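Local coordinates for beta-lactamase domain protein (Burkholderia ambifaria, PDB 5I0P) that binds two zinc ions and is probably a hydrolase of the metallo-beta-lactamase superfamily, its substrate unknown, at residues P43-L48 with C71-E76; L53-D58 with T80-I85; E337-L342 with I361-A366. All coordinates share one frame; numbering follows the deposited sequence.

Contact 1: residues P43-L48 with C71-E76; sequences PLPFSL and CGISSE
Two residues beyond Ile73, which packs on Leu44, Ser75 OG receives the backbone N-H of Ile78 and so acts as the N-cap of helix 76-88. A small hydroxyl suits that place, because it can turn back to a helix N-H that has no carbonyl partner within the helix. Both segments are loops of the metallo-beta-lactamase fold, running close to the two-zinc site, and they meet through apolar side chains. Methyl CD2 of Leu44 rests against the bend of Ile73, 3.7 Å from Ile73 CG1 and 4.0 Å from Ile73 CG2, the two side chains crossing at a slant. Ile73 holds CG1 between its backbone N and carbonyl carbon (chi1 60°), while its CD1 extends toward Pro45. Just before it, Gly72 has a positive phi (88°), a backbone shape in which a CB would press on the carbonyl O of Cys71. Leu44 is buried, and its side chain lies about 4 Å from those of Asp106 and His277, ligands of the second zinc; Ile73 also touches Asp106, so both apolar chains pack beside the metal site. One carbon of Pro45 packs on two neighbours: its CD faces the end methyl, CD1, of Ile73 at 3.8 Å and stands 4.0 Å above the plane of the Phe46 ring, over the ring centre.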
ATOM      1  N   PRO A  43       4.215  10.740 -11.100  1.00 31.16           N
ATOM      2  CA  PRO A  43       5.639  10.582 -10.777  1.00 31.19           C
ATOM      3  C   PRO A  43       5.888  10.700  -9.285  1.00 34.62           C
ATOM      4  O   PRO A  43       5.233  11.474  -8.586  1.00 38.19           O
ATOM      5  CB  PRO A  43       6.294  11.746 -11.516  1.00 27.17           C
ATOM      6  CG  PRO A  43       5.214  12.813 -11.498  1.00 36.60           C
ATOM      7  CD  PRO A  43       3.930  12.042 -11.728  1.00 31.62           C
ATOM      8  N   LEU A  44       6.838   9.913  -8.796  1.00 29.41           N
ATOM      9  CA  LEU A  44       7.322  10.059  -7.435  1.00 28.58           C
ATOM     10  C   LEU A  44       8.826  10.277  -7.498  1.00 32.17           C
ATOM     11  O   LEU A  44       9.468   9.780  -8.419  1.00 34.36           O
ATOM     12  CB  LEU A  44       6.980   8.833  -6.577  1.00 24.20           C
ATOM     13  CG  LEU A  44       5.479   8.682  -6.299  1.00 28.34           C
ATOM     14  CD1 LEU A  44       5.195   7.393  -5.630  1.00 20.75           C
ATOM     15  CD2 LEU A  44       4.889   9.851  -5.464  1.00 26.08           C
ATOM     16  N   PRO A  45       9.406  11.078  -6.577  1.00 34.47           N
ATOM     17  CA  PRO A  45      10.848  11.373  -6.630  1.00 27.19           C
ATOM     18  C   PRO A  45      11.716  10.458  -5.777  1.00 31.94           C
ATOM     19  O   PRO A  45      12.689  10.927  -5.176  1.00 37.05           O
ATOM     20  CB  PRO A  45      10.908  12.808  -6.103  1.00 28.28           C
ATOM     21  CG  PRO A  45       9.787  12.793  -5.038  1.00 27.56           C
ATOM     22  CD  PRO A  45       8.716  11.884  -5.557  1.00 34.74           C
ATOM     23  N   PHE A  46      11.384   9.171  -5.713  1.00 34.36           N
ATOM     24  CA  PHE A  46      12.089   8.175  -4.919  1.00 32.61           C
ATOM     25  C   PHE A  46      12.481   7.052  -5.851  1.00 40.63           C
ATOM     26  O   PHE A  46      12.205   7.109  -7.048  1.00 53.00           O
ATOM     27  CB  PHE A  46      11.212   7.582  -3.811  1.00 38.49           C
ATOM     28  CG  PHE A  46      10.436   8.590  -3.055  1.00 37.45           C
ATOM     29  CD1 PHE A  46      11.070   9.647  -2.421  1.00 40.65           C
ATOM     30  CD2 PHE A  46       9.049   8.508  -3.031  1.00 35.08           C
ATOM     31  CE1 PHE A  46      10.331  10.590  -1.740  1.00 49.39           C
ATOM     32  CE2 PHE A  46       8.296   9.434  -2.357  1.00 34.45           C
ATOM     33  CZ  PHE A  46       8.926  10.482  -1.707  1.00 45.15           C
ATOM     34  N   SER A  47      13.087   6.001  -5.288  1.00 46.32           N
ATOM     35  CA  SER A  47      13.415   4.807  -6.071  1.00 50.14           C
ATOM     36  C   SER A  47      12.156   4.165  -6.621  1.00 43.50           C
ATOM     37  O   SER A  47      12.163   3.577  -7.712  1.00 42.80           O
ATOM     38  CB  SER A  47      14.209   3.812  -5.230  1.00 54.63           C
ATOM     39  OG  SER A  47      15.550   3.773  -5.697  1.00 64.24           O
ATOM     40  N   LEU A  48      11.092   4.198  -5.839  1.00 34.70           N
ATOM     41  CA  LEU A  48       9.754   3.927  -6.332  1.00 35.47           C
ATOM     42  C   LEU A  48       9.303   5.183  -7.068  1.00 34.24           C
ATOM     43  O   LEU A  48       9.037   6.208  -6.436  1.00 37.61           O
ATOM     44  CB  LEU A  48       8.858   3.599  -5.145  1.00 30.56           C
ATOM     45  CG  LEU A  48       7.445   3.139  -5.379  1.00 37.97           C
ATOM     46  CD1 LEU A  48       7.436   1.711  -5.778  1.00 37.45           C
ATOM     47  CD2 LEU A  48       6.603   3.378  -4.108  1.00 44.17           C
ATOM     48  N   CYS A  71      -4.135   9.434  -3.964  1.00 20.79           N
ATOM     49  CA  CYS A  71      -3.999  10.876  -4.103  1.00 28.44           C
ATOM     50  C   CYS A  71      -2.672  11.379  -4.656  1.00 33.62           C
ATOM     51  O   CYS A  71      -2.633  12.478  -5.223  1.00 33.39           O
ATOM     52  CB  CYS A  71      -4.224  11.517  -2.718  1.00 28.70           C
ATOM     53  SG  CYS A  71      -5.725  10.963  -1.930  1.00 34.70           S
ATOM     54  N   GLY A  72      -1.586  10.618  -4.470  1.00 27.49           N
ATOM     55  CA  GLY A  72      -0.253  11.123  -4.692  1.00 27.10           C
ATOM     56  C   GLY A  72       0.279  11.778  -3.432  1.00 31.80           C
ATOM     57  O   GLY A  72      -0.453  12.036  -2.474  1.00 38.09           O
ATOM     58  N   ILE A  73       1.604  12.025  -3.421  1.00 29.09           N
ATOM     59  CA  ILE A  73       2.204  12.881  -2.402  1.00 28.52           C
ATOM     60  C   ILE A  73       1.845  14.321  -2.713  1.00 33.00           C
ATOM     61  O   ILE A  73       1.484  14.644  -3.826  1.00 41.84           O
ATOM     62  CB  ILE A  73       3.734  12.729  -2.346  1.00 27.75           C
ATOM     63  CG1 ILE A  73       4.301  13.116  -3.727  1.00 31.94           C
ATOM     64  CG2 ILE A  73       4.178  11.337  -1.840  1.00 24.06           C
ATOM     65  CD1 ILE A  73       5.794  13.395  -3.712  1.00 29.96           C
ATOM     66  N   SER A  74       2.041  15.200  -1.736  1.00 29.80           N
ATOM     67  CA  SER A  74       1.920  16.631  -1.992  1.00 30.98           C
ATOM     68  C   SER A  74       3.212  17.109  -2.656  1.00 32.66           C
ATOM     69  O   SER A  74       4.237  17.277  -1.995  1.00 40.20           O
ATOM     70  CB  SER A  74       1.629  17.381  -0.703  1.00 26.54           C
ATOM     71  OG  SER A  74       1.563  18.766  -0.906  1.00 31.67           O
ATOM     72  N   SER A  75       3.185  17.274  -3.980  1.00 27.66           N
ATOM     73  CA  SER A  75       4.311  17.804  -4.744  1.00 28.92           C
ATOM     74  C   SER A  75       3.808  18.702  -5.886  1.00 45.95           C
ATOM     75  O   SER A  75       2.675  18.555  -6.380  1.00 44.17           O
ATOM     76  CB  SER A  75       5.190  16.653  -5.300  1.00 28.20           C
ATOM     77  OG  SER A  75       4.591  15.996  -6.406  1.00 29.99           O
ATOM     78  N   GLU A  76       4.680  19.619  -6.332  1.00 38.96           N
ATOM     79  CA  GLU A  76       4.305  20.505  -7.432  1.00 45.58           C
ATOM     80  C   GLU A  76       3.959  19.712  -8.686  1.00 40.66           C
ATOM     81  O   GLU A  76       2.967  20.006  -9.369  1.00 40.12           O
ATOM     82  CB  GLU A  76       5.442  21.488  -7.740  1.00 45.56           C
TER

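Contact 2: residues L53-D58 with T80-I85; sequences LWLLRD and THWEQI
Leu53, Leu55, Trp82 and Ile85 make up the apolar part of this contact, all four buried. The tightest meeting is between Leu53 CD1 and Trp82 CZ2, 3.3 Å apart; the methyl approaches the six-membered ring obliquely, with Trp82 CE2 next at 3.8 Å from the same CD1. Farther round the same ring, Leu55 CD2 lies at the edge, near the indole plane, 4.4 Å from Trp82 CZ3. The long flat indole thus spans two alternate residues of the strand, Leu53 and Leu55. Leu55 sends its other methyl, CD1, to Ile85 CG2 at 3.9 Å, the two side chains running alongside one another with opposite sense. Ile85 can offer this branch because CG2 stands opposite its backbone N while CG1 (chi1 -83°) turns beside it.

The polar interactions lie around this core. Trp82 NE1, close to the Leu53 methyl, donates to the backbone O of Cys71, which satisfies the buried indole N-H and fixes the ring's rotation. On the helix itself His81 ND1 makes a weak hydrogen bond of 3.4 Å to Gln84 OE1, and Glu83 forms a salt bridge with Arg122.

Helix 76-88 lies on a face of the seven-stranded mixed sheet, its segment running nearly along strand 53-58 (19° between their directions, axes 12.8 Å apart). Leu40 of strand 37-43 touches both Leu55 and Trp82, and Trp66 of strand 63-69 adjoins Leu55, bringing both neighbouring strands of 50-60 into the same layer.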
ATOM      1  N   LEU A  53      -3.044   5.867  -9.761  1.00 26.09           N
ATOM      2  CA  LEU A  53      -4.281   6.309  -9.119  1.00 31.09           C
ATOM      3  C   LEU A  53      -5.469   5.944  -9.998  1.00 30.06           C
ATOM      4  O   LEU A  53      -5.331   5.716 -11.200  1.00 33.69           O
ATOM      5  CB  LEU A  53      -4.276   7.827  -8.818  1.00 24.21           C
ATOM      6  CG  LEU A  53      -3.031   8.430  -8.141  1.00 28.78           C
ATOM      7  CD1 LEU A  53      -3.210   9.917  -7.957  1.00 22.57           C
ATOM      8  CD2 LEU A  53      -2.640   7.741  -6.788  1.00 27.72           C
ATOM      9  N   TRP A  54      -6.644   5.871  -9.392  1.00 23.93           N
ATOM     10  CA  TRP A  54      -7.821   5.399 -10.102  1.00 30.14           C
ATOM     11  C   TRP A  54      -8.917   6.456 -10.046  1.00 35.07           C
ATOM     12  O   TRP A  54      -9.233   6.987  -8.968  1.00 32.18           O
ATOM     13  CB  TRP A  54      -8.279   4.042  -9.526  1.00 31.28           C
ATOM     14  CG  TRP A  54      -7.103   3.159  -9.295  1.00 30.87           C
ATOM     15  CD1 TRP A  54      -6.518   2.883  -8.084  1.00 24.10           C
ATOM     16  CD2 TRP A  54      -6.273   2.531 -10.294  1.00 30.09           C
ATOM     17  NE1 TRP A  54      -5.423   2.081  -8.261  1.00 20.12           N
ATOM     18  CE2 TRP A  54      -5.229   1.858  -9.601  1.00 25.25           C
ATOM     19  CE3 TRP A  54      -6.322   2.451 -11.697  1.00 32.07           C
ATOM     20  CZ2 TRP A  54      -4.244   1.109 -10.263  1.00 20.58           C
ATOM     21  CZ3 TRP A  54      -5.352   1.703 -12.360  1.00 28.82           C
ATOM     22  CH2 TRP A  54      -4.318   1.042 -11.641  1.00 30.97           C
ATOM     23  N   LEU A  55      -9.454   6.785 -11.228  1.00 38.30           N
ATOM     24  CA  LEU A  55     -10.641   7.615 -11.389  1.00 33.30           C
ATOM     25  C   LEU A  55     -11.794   6.691 -11.771  1.00 37.99           C
ATOM     26  O   LEU A  55     -11.731   6.027 -12.816  1.00 36.68           O
ATOM     27  CB  LEU A  55     -10.454   8.659 -12.477  1.00 28.51           C
ATOM     28  CG  LEU A  55      -9.899  10.045 -12.216  1.00 44.01           C
ATOM     29  CD1 LEU A  55      -9.777  10.788 -13.564  1.00 46.03           C
ATOM     30  CD2 LEU A  55     -10.752  10.819 -11.249  1.00 40.92           C
ATOM     31  N   LEU A  56     -12.823   6.622 -10.919  1.00 34.42           N
ATOM     32  CA  LEU A  56     -13.964   5.753 -11.155  1.00 29.27           C
ATOM     33  C   LEU A  56     -15.198   6.585 -11.471  1.00 37.20           C
ATOM     34  O   LEU A  56     -15.613   7.416 -10.662  1.00 41.87           O
ATOM     35  CB  LEU A  56     -14.208   4.868  -9.952  1.00 28.36           C
ATOM     36  CG  LEU A  56     -13.025   4.075  -9.412  1.00 37.27           C
ATOM     37  CD1 LEU A  56     -13.522   3.179  -8.287  1.00 36.73           C
ATOM     38  CD2 LEU A  56     -12.402   3.258 -10.502  1.00 28.75           C
ATOM     39  N   ARG A  57     -15.774   6.370 -12.651  1.00 40.68           N
ATOM     40  CA  ARG A  57     -17.029   7.014 -13.003  1.00 40.76           C
ATOM     41  C   ARG A  57     -18.128   6.619 -12.018  1.00 45.69           C
ATOM     42  O   ARG A  57     -18.330   5.437 -11.722  1.00 47.73           O
ATOM     43  CB  ARG A  57     -17.412   6.625 -14.421  1.00 39.38           C
ATOM     44  CG  ARG A  57     -18.610   7.360 -14.907  1.00 43.31           C
ATOM     45  CD  ARG A  57     -18.359   8.837 -14.879  1.00 41.67           C
ATOM     46  NE  ARG A  57     -19.384   9.533 -15.650  1.00 42.07           N
ATOM     47  CZ  ARG A  57     -20.618   9.771 -15.216  1.00 48.40           C
ATOM     48  NH1 ARG A  57     -20.969   9.371 -13.997  1.00 54.51           N
ATOM     49  NH2 ARG A  57     -21.499  10.409 -15.988  1.00 46.25           N
ATOM     50  N   ASP A  58     -18.870   7.607 -11.533  1.00 41.15           N
ATOM     51  CA  ASP A  58     -19.736   7.367 -10.394  1.00 39.44           C
ATOM     52  C   ASP A  58     -20.943   8.309 -10.437  1.00 43.49           C
ATOM     53  O   ASP A  58     -21.030   9.214 -11.267  1.00 48.15           O
ATOM     54  CB  ASP A  58     -18.942   7.511  -9.087  1.00 38.05           C
ATOM     55  CG  ASP A  58     -19.608   6.797  -7.922  1.00 43.65           C
ATOM     56  OD1 ASP A  58     -20.666   6.169  -8.144  1.00 50.54           O
ATOM     57  OD2 ASP A  58     -19.082   6.876  -6.792  1.00 46.53           O
ATOM     58  N   THR A  80       0.130  19.705 -10.194  1.00 45.38           N
ATOM     59  CA  THR A  80      -0.018  20.236 -11.539  1.00 41.64           C
ATOM     60  C   THR A  80      -0.735  19.236 -12.434  1.00 43.27           C
ATOM     61  O   THR A  80      -1.589  19.622 -13.250  1.00 44.87           O
ATOM     62  CB  THR A  80       1.366  20.571 -12.126  1.00 45.06           C
ATOM     63  OG1 THR A  80       2.030  21.558 -11.324  1.00 41.14           O
ATOM     64  CG2 THR A  80       1.231  21.127 -13.572  1.00 38.10           C
ATOM     65  N   HIS A  81      -0.388  17.942 -12.311  1.00 36.80           N
ATOM     66  CA  HIS A  81      -1.026  16.922 -13.140  1.00 37.03           C
ATOM     67  C   HIS A  81      -2.490  16.703 -12.740  1.00 38.92           C
ATOM     68  O   HIS A  81      -3.352  16.484 -13.603  1.00 44.17           O
ATOM     69  CB  HIS A  81      -0.230  15.618 -13.071  1.00 30.94           C
ATOM     70  CG  HIS A  81       1.144  15.702 -13.674  1.00 34.50           C
ATOM     71  ND1 HIS A  81       1.471  16.592 -14.679  1.00 42.34           N
ATOM     72  CD2 HIS A  81       2.273  14.992 -13.426  1.00 35.19           C
ATOM     73  CE1 HIS A  81       2.739  16.431 -15.013  1.00 40.12           C
ATOM     74  NE2 HIS A  81       3.248  15.462 -14.277  1.00 39.08           N
ATOM     75  N   TRP A  82      -2.801  16.773 -11.446  1.00 32.86           N
ATOM     76  CA  TRP A  82      -4.200  16.705 -11.034  1.00 30.83           C
ATOM     77  C   TRP A  82      -4.992  17.860 -11.635  1.00 38.11           C
ATOM     78  O   TRP A  82      -6.092  17.660 -12.175  1.00 38.22           O
ATOM     79  CB  TRP A  82      -4.314  16.735  -9.510  1.00 33.16           C
ATOM     80  CG  TRP A  82      -4.385  15.409  -8.841  1.00 30.61           C
ATOM     81  CD1 TRP A  82      -3.584  14.967  -7.830  1.00 26.71           C
ATOM     82  CD2 TRP A  82      -5.317  14.350  -9.113  1.00 29.33           C
ATOM     83  NE1 TRP A  82      -3.955  13.697  -7.454  1.00 29.41           N
ATOM     84  CE2 TRP A  82      -5.010  13.289  -8.228  1.00 28.02           C
ATOM     85  CE3 TRP A  82      -6.367  14.184 -10.032  1.00 32.49           C
ATOM     86  CZ2 TRP A  82      -5.741  12.091  -8.203  1.00 25.07           C
ATOM     87  CZ3 TRP A  82      -7.086  12.989 -10.019  1.00 31.09           C
ATOM     88  CH2 TRP A  82      -6.763  11.956  -9.108  1.00 27.80           C
ATOM     89  N   GLU A  83      -4.438  19.081 -11.562  1.00 35.73           N
ATOM     90  CA  GLU A  83      -5.132  20.230 -12.146  1.00 41.81           C
ATOM     91  C   GLU A  83      -5.385  20.031 -13.625  1.00 41.67           C
ATOM     92  O   GLU A  83      -6.448  20.408 -14.125  1.00 49.91           O
ATOM     93  CB  GLU A  83      -4.359  21.522 -11.911  1.00 37.63           C
ATOM     94  CG  GLU A  83      -4.555  22.074 -10.498  1.00 50.00           C
ATOM     95  CD  GLU A  83      -6.004  22.436 -10.213  1.00 47.75           C
ATOM     96  OE1 GLU A  83      -6.456  22.193  -9.096  1.00 48.39           O
ATOM     97  OE2 GLU A  83      -6.700  22.942 -11.118  1.00 53.81           O
ATOM     98  N   GLN A  84      -4.442  19.407 -14.331  1.00 39.57           N
ATOM     99  CA  GLN A  84      -4.643  19.103 -15.740  1.00 41.71           C
ATOM    100  C   GLN A  84      -5.729  18.052 -15.933  1.00 42.23           C
ATOM    101  O   GLN A  84      -6.526  18.141 -16.878  1.00 45.67           O
ATOM    102  CB  GLN A  84      -3.335  18.636 -16.369  1.00 51.50           C
ATOM    103  CG  GLN A  84      -2.371  19.760 -16.708  1.00 67.09           C
ATOM    104  CD  GLN A  84      -0.956  19.264 -16.996  1.00 77.71           C
ATOM    105  OE1 GLN A  84      -0.658  18.058 -16.925  1.00 84.23           O
ATOM    106  NE2 GLN A  84      -0.067  20.208 -17.307  1.00 73.05           N
ATOM    107  N   ILE A  85      -5.790  17.054 -15.052  1.00 40.44           N
ATOM    108  CA  ILE A  85      -6.844  16.053 -15.181  1.00 40.33           C
ATOM    109  C   ILE A  85      -8.204  16.660 -14.865  1.00 44.53           C
ATOM    110  O   ILE A  85      -9.209  16.332 -15.511  1.00 39.80           O
ATOM    111  CB  ILE A  85      -6.543  14.834 -14.298  1.00 36.01           C
ATOM    112  CG1 ILE A  85      -5.568  13.886 -15.022  1.00 31.89           C
ATOM    113  CG2 ILE A  85      -7.861  14.156 -13.835  1.00 32.17           C
ATOM    114  CD1 ILE A  85      -4.413  13.441 -14.193  1.00 34.56           C
TER

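Contact 3: residues E337-L342 with I361-A366; sequences EALAHL and IRYARA
Leu342 lies across the ring of Tyr363 and carries most of the apolar contact. Its CB sits 3.9 Å from the ring centroid and only 7° off the ring normal, a CH-pi contact squarely over one face. The two methyls spread toward the ring's base and flank: Leu342 CD2 is 3.8 Å from Tyr363 CB, and Leu342 CD1 is 3.9 Å from Tyr363 CD2. With CG placed beside the backbone N (chi1 -73°), the forked end of the leucine follows the aromatic surface instead of leaving it. One turn earlier in the helix, Leu339 crosses the tyrosine side chain at about a right angle, its CD2 reaching 3.3 Å from Tyr363 OH. Leucines three apart fall on one side of a helix, which lets both meet the same ring.

The polar contacts are made with other partners. Tyr363 OH is hydrogen-bonded to Arg353 NE, in the partner strand 352-355, so the phenol offers a face to the helix while its buried hydroxyl is satisfied within the hairpin. Inside the helix, Glu337 O accepts two N-H groups of one residue: His341 N at 3.3 Å and His341 ND1 at 2.7 Å. They come from opposite faces of the carbonyl plane, and the acceptor lies almost in the plane of the imidazole, which holds that ring in orientation against its helix.

Tyr363 belongs to the two-stranded antiparallel sheet of 352-355 and 361-364, which follows helix 333-347; Leu342 also touches Ile316 of helix 313-320 and Val302 of helix 284-308. Three helices closed by a beta hairpin are consistent with a winged-helix-like arrangement, as expected of the helix-turn-helix-related C-terminal domain in this family.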
ATOM      1  N   GLU A 337      12.869  -4.444   7.949  1.00 43.48           N
ATOM      2  CA  GLU A 337      12.511  -5.632   7.187  1.00 45.24           C
ATOM      3  C   GLU A 337      13.193  -6.868   7.773  1.00 39.42           C
ATOM      4  O   GLU A 337      12.600  -7.956   7.821  1.00 37.66           O
ATOM      5  CB  GLU A 337      12.858  -5.428   5.709  1.00 55.21           C
ATOM      6  CG  GLU A 337      12.318  -6.504   4.752  1.00 67.66           C
ATOM      7  CD  GLU A 337      11.048  -6.079   3.999  1.00 84.89           C
ATOM      8  OE1 GLU A 337      10.020  -6.779   4.144  1.00 91.84           O
ATOM      9  OE2 GLU A 337      11.072  -5.057   3.265  1.00 86.07           O
ATOM     10  N   ALA A 338      14.451  -6.731   8.206  1.00 36.09           N
ATOM     11  CA  ALA A 338      15.121  -7.857   8.855  1.00 35.52           C
ATOM     12  C   ALA A 338      14.398  -8.244  10.148  1.00 37.05           C
ATOM     13  O   ALA A 338      14.175  -9.429  10.410  1.00 44.61           O
ATOM     14  CB  ALA A 338      16.594  -7.524   9.098  1.00 33.40           C
ATOM     15  N   LEU A 339      13.977  -7.253  10.943  1.00 31.78           N
ATOM     16  CA  LEU A 339      13.204  -7.538  12.152  1.00 34.75           C
ATOM     17  C   LEU A 339      11.899  -8.281  11.858  1.00 36.06           C
ATOM     18  O   LEU A 339      11.472  -9.134  12.649  1.00 37.86           O
ATOM     19  CB  LEU A 339      12.892  -6.242  12.887  1.00 38.26           C
ATOM     20  CG  LEU A 339      13.489  -6.149  14.272  1.00 46.54           C
ATOM     21  CD1 LEU A 339      12.805  -5.013  14.990  1.00 42.89           C
ATOM     22  CD2 LEU A 339      13.315  -7.477  15.023  1.00 49.68           C
ATOM     23  N   ALA A 340      11.245  -7.970  10.740  1.00 37.50           N
ATOM     24  CA  ALA A 340      10.026  -8.683  10.379  1.00 30.28           C
ATOM     25  C   ALA A 340      10.286 -10.171  10.134  1.00 33.96           C
ATOM     26  O   ALA A 340       9.466 -11.017  10.496  1.00 41.69           O
ATOM     27  CB  ALA A 340       9.385  -8.019   9.164  1.00 32.97           C
ATOM     28  N   HIS A 341      11.400 -10.517   9.491  1.00 28.52           N
ATOM     29  CA  HIS A 341      11.699 -11.934   9.270  1.00 30.97           C
ATOM     30  C   HIS A 341      12.129 -12.613  10.562  1.00 29.66           C
ATOM     31  O   HIS A 341      11.746 -13.760  10.833  1.00 25.28           O
ATOM     32  CB  HIS A 341      12.779 -12.087   8.191  1.00 28.64           C
ATOM     33  CG  HIS A 341      12.325 -11.623   6.850  1.00 31.38           C
ATOM     34  ND1 HIS A 341      12.211 -10.283   6.539  1.00 37.97           N
ATOM     35  CD2 HIS A 341      11.807 -12.300   5.797  1.00 37.53           C
ATOM     36  CE1 HIS A 341      11.695 -10.156   5.324  1.00 40.32           C
ATOM     37  NE2 HIS A 341      11.430 -11.364   4.855  1.00 40.06           N
ATOM     38  N   LEU A 342      12.940 -11.927  11.366  1.00 25.37           N
ATOM     39  CA  LEU A 342      13.331 -12.492  12.647  1.00 24.24           C
ATOM     40  C   LEU A 342      12.124 -12.703  13.554  1.00 30.47           C
ATOM     41  O   LEU A 342      12.024 -13.742  14.213  1.00 27.29           O
ATOM     42  CB  LEU A 342      14.361 -11.602  13.322  1.00 31.42           C
ATOM     43  CG  LEU A 342      15.744 -11.644  12.686  1.00 27.45           C
ATOM     44  CD1 LEU A 342      16.573 -10.434  13.147  1.00 26.21           C
ATOM     45  CD2 LEU A 342      16.426 -12.939  13.054  1.00 24.82           C
ATOM     46  N   ILE A 361      19.596  -7.037  21.153  1.00 43.47           N
ATOM     47  CA  ILE A 361      18.710  -8.191  21.098  1.00 40.29           C
ATOM     48  C   ILE A 361      19.199  -9.095  19.988  1.00 38.47           C
ATOM     49  O   ILE A 361      19.414  -8.637  18.865  1.00 38.61           O
ATOM     50  CB  ILE A 361      17.255  -7.763  20.865  1.00 37.92           C
ATOM     51  CG1 ILE A 361      16.737  -6.980  22.062  1.00 38.14           C
ATOM     52  CG2 ILE A 361      16.368  -8.966  20.584  1.00 35.72           C
ATOM     53  CD1 ILE A 361      15.421  -6.328  21.816  1.00 32.84           C
ATOM     54  N   ARG A 362      19.388 -10.370  20.297  1.00 40.15           N
ATOM     55  CA  ARG A 362      19.860 -11.319  19.306  1.00 37.92           C
ATOM     56  C   ARG A 362      18.946 -12.538  19.300  1.00 41.13           C
ATOM     57  O   ARG A 362      18.308 -12.878  20.303  1.00 35.06           O
ATOM     58  CB  ARG A 362      21.319 -11.727  19.566  1.00 32.80           C
ATOM     59  CG  ARG A 362      22.314 -10.581  19.430  1.00 33.33           C
ATOM     60  CD  ARG A 362      23.785 -11.030  19.605  1.00 38.74           C
ATOM     61  NE  ARG A 362      24.686  -9.895  19.469  1.00 37.97           N
ATOM     62  CZ  ARG A 362      24.976  -9.043  20.452  1.00 39.78           C
ATOM     63  NH1 ARG A 362      24.462  -9.186  21.664  1.00 44.18           N
ATOM     64  NH2 ARG A 362      25.772  -8.019  20.218  1.00 45.99           N
ATOM     65  N   TYR A 363      18.916 -13.195  18.148  1.00 42.07           N
ATOM     66  CA  TYR A 363      18.009 -14.291  17.863  1.00 31.12           C
ATOM     67  C   TYR A 363      18.847 -15.510  17.545  1.00 33.45           C
ATOM     68  O   TYR A 363      19.802 -15.422  16.759  1.00 36.16           O
ATOM     69  CB  TYR A 363      17.093 -13.945  16.676  1.00 29.45           C
ATOM     70  CG  TYR A 363      16.148 -12.763  16.906  1.00 26.18           C
ATOM     71  CD1 TYR A 363      14.771 -12.969  17.078  1.00 29.57           C
ATOM     72  CD2 TYR A 363      16.627 -11.449  16.962  1.00 24.91           C
ATOM     73  CE1 TYR A 363      13.876 -11.879  17.290  1.00 25.85           C
ATOM     74  CE2 TYR A 363      15.757 -10.348  17.192  1.00 26.52           C
ATOM     75  CZ  TYR A 363      14.376 -10.585  17.346  1.00 31.52           C
ATOM     76  OH  TYR A 363      13.499  -9.551  17.530  1.00 42.01           O
ATOM     77  N   ALA A 364      18.549 -16.611  18.231  1.00 29.48           N
ATOM     78  CA  ALA A 364      19.258 -17.872  18.075  1.00 29.81           C
ATOM     79  C   ALA A 364      18.246 -19.000  18.243  1.00 28.65           C
ATOM     80  O   ALA A 364      17.091 -18.770  18.610  1.00 30.03           O
ATOM     81  CB  ALA A 364      20.442 -17.999  19.051  1.00 30.84           C
ATOM     82  N   ARG A 365      18.656 -20.209  17.879  1.00 30.24           N
ATOM     83  CA  ARG A 365      17.821 -21.381  18.109  1.00 36.04           C
ATOM     84  C   ARG A 365      17.681 -21.678  19.608  1.00 38.25           C
ATOM     85  O   ARG A 365      18.580 -21.397  20.406  1.00 36.56           O
ATOM     86  CB  ARG A 365      18.390 -22.582  17.349  1.00 38.19           C
ATOM     87  CG  ARG A 365      18.226 -22.445  15.815  1.00 32.22           C
ATOM     88  CD  ARG A 365      18.517 -23.716  15.091  1.00 34.63           C
ATOM     89  NE  ARG A 365      19.954 -23.918  15.032  1.00 44.51           N
ATOM     90  CZ  ARG A 365      20.563 -24.921  14.400  1.00 49.50           C
ATOM     91  NH1 ARG A 365      19.843 -25.824  13.746  1.00 53.42           N
ATOM     92  NH2 ARG A 365      21.896 -25.019  14.426  1.00 42.20           N
ATOM     93  N   ALA A 366      16.523 -22.219  19.988  1.00 40.23           N
ATOM     94  CA  ALA A 366      16.263 -22.645  21.374  1.00 38.50           C
ATOM     95  C   ALA A 366      17.351 -23.603  21.879  1.00 46.23           C
ATOM     96  O   ALA A 366      17.971 -24.345  21.090  1.00 46.90           O
ATOM     97  CB  ALA A 366      14.895 -23.316  21.496  1.00 35.91           C
ATOM     98  OXT ALA A 366      17.612 -23.664  23.092  1.00 45.07           O
TER

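In the fold
Contacts 1 and 2 are close neighbours, their centres 15 Å apart, and they interlock along the chain: 43-48, 53-58, 71-76 and 80-85 alternate between them. Contact 1 is made by the loops after strands 37-43 and 63-69, the second leading into helix 76-88; contact 2 sets that helix on strand 50-60 of the seven-stranded sheet. They touch directly, for instance where Leu53 CD2 packs near Gly72, and so join the loops beside the zinc site to the helix-sheet layer. Contact 3 comes much later, near the C-terminus, its centre 33 Å from contact 1 and 43 Å from contact 2. It ties the final hairpin to the C-terminal helices, on the opposite side of the chain's centre from contact 2.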